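Local atomic coordinates of cytosolic phospholipase A2 delta (PDB entry 5IZ5), a protein that hydrolyses glycerophospholipids at the sn-2 position in a calcium-dependent manner, with a preference for linoleic acid there. Residues K398-L401 against E402-S405. The protein carries 3 engineered substitutions. Sequence-based numbering, arbitrary orientation.
Sequences KSKL and EVFS. With SO4 (sulfate ion), chain M.
Ser399 OG takes a weak but nearly straight bond from Glu402 N (3.3 Å, 168°) and sits against sulfate O4 at a distance too short to be taken at face value. A water donates to this hydroxyl and to Glu402 OE1, 2.9 Å from the latter, closing a bridge between the two side chains. With OG anti to the backbone N (chi1 170°), the hydroxyl swings forward to the backbone N three residues on. Behind it the main chain curls: Val403 N reaches weakly back to Ser399 O and Phe404 N to Leu401 O. The sulfate, probably from the crystallisation liquor, sits against the backbone NH groups, O2 lying 2.8 Å from Lys400 N and O4 2.9 Å from Leu401 N; Thr776 and Ser581 also bind it. Lys398 runs extended across Val403 at about a right angle, CE 3.7 Å from CG2, to give its amine to Ser438 O and, weakly, His395 ND1. Lys400 bends back instead, its NZ 3.0 Å from Lys398 O, and also bonds Met775 O and His395 O. The Phe404 ring turns inward onto Val435, Leu409 and Tyr412; an alanine here would probably open a gap between helices 406-422 and 428-441. Both lysine amines thus turn to other partners, and this turn between helices 386-397 and 406-422 meets the sulfate through backbone NH groups, with neither Lys398 nor Lys400 making a salt bridge to it.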
# COMPACT_ATOMS: atom_id res chain seq x y z
N LYS B 398 -11.02 -29.82 7.95
CA LYS B 398 -9.86 -30.70 8.16
C LYS B 398 -9.00 -30.25 9.34
O LYS B 398 -8.98 -29.07 9.69
CB LYS B 398 -9.00 -30.78 6.90
CG LYS B 398 -8.16 -29.54 6.65
CD LYS B 398 -7.58 -29.51 5.25
CE LYS B 398 -6.93 -28.16 4.97
NZ LYS B 398 -5.93 -28.26 3.88
N SER B 399 -8.28 -31.20 9.94
CA SER B 399 -7.44 -30.92 11.10
C SER B 399 -6.25 -30.04 10.71
O SER B 399 -5.50 -30.36 9.79
CB SER B 399 -6.92 -32.21 11.73
OG SER B 399 -5.92 -31.94 12.70
N LYS B 400 -6.08 -28.94 11.43
CA LYS B 400 -4.99 -28.02 11.17
C LYS B 400 -3.72 -28.38 11.93
O LYS B 400 -2.71 -27.71 11.79
CB LYS B 400 -5.42 -26.58 11.48
CG LYS B 400 -6.67 -26.16 10.73
CD LYS B 400 -6.53 -26.35 9.22
CE LYS B 400 -7.67 -25.70 8.45
NZ LYS B 400 -9.00 -26.24 8.83
N LEU B 401 -3.76 -29.45 12.73
CA LEU B 401 -2.55 -29.96 13.32
C LEU B 401 -1.91 -30.95 12.35
O LEU B 401 -0.70 -30.91 12.16
CB LEU B 401 -2.83 -30.61 14.68
CG LEU B 401 -3.46 -29.67 15.71
CD1 LEU B 401 -3.87 -30.44 16.95
CD2 LEU B 401 -2.52 -28.52 16.07
N GLU B 402 -2.72 -31.80 11.73
CA GLU B 402 -2.19 -32.80 10.79
C GLU B 402 -1.82 -32.19 9.42
O GLU B 402 -1.07 -32.79 8.67
CB GLU B 402 -3.14 -33.99 10.66
CG GLU B 402 -4.24 -33.82 9.65
CD GLU B 402 -5.29 -34.92 9.69
OE1 GLU B 402 -5.25 -35.78 10.60
OE2 GLU B 402 -6.16 -34.93 8.79
N VAL B 403 -2.33 -30.99 9.12
CA VAL B 403 -1.96 -30.30 7.87
C VAL B 403 -0.46 -29.98 7.88
O VAL B 403 0.20 -30.01 6.83
CB VAL B 403 -2.80 -29.01 7.66
CG1 VAL B 403 -2.20 -28.13 6.58
CG2 VAL B 403 -4.23 -29.34 7.24
N PHE B 404 0.08 -29.71 9.07
CA PHE B 404 1.51 -29.44 9.25
C PHE B 404 2.33 -30.72 9.39
O PHE B 404 3.02 -30.96 10.37
CB PHE B 404 1.71 -28.48 10.42
CG PHE B 404 0.89 -27.22 10.27
CD1 PHE B 404 1.00 -26.46 9.12
CD2 PHE B 404 -0.02 -26.83 11.25
CE1 PHE B 404 0.24 -25.32 8.94
CE2 PHE B 404 -0.78 -25.68 11.08
CZ PHE B 404 -0.65 -24.93 9.92
N SER B 405 2.23 -31.54 8.35
CA SER B 405 3.03 -32.74 8.18
C SER B 405 4.51 -32.38 8.00
O SER B 405 4.84 -31.25 7.65
CB SER B 405 2.54 -33.48 6.93
OG SER B 405 2.80 -32.72 5.76
S SO4 M . -7.44 -29.15 14.40
O1 SO4 M . -8.69 -29.94 14.35
O2 SO4 M . -7.57 -27.95 13.54
O3 SO4 M . -7.17 -28.73 15.79
O4 SO4 M . -6.31 -29.97 13.93
O HOH W 1 -4.68 -34.88 13.26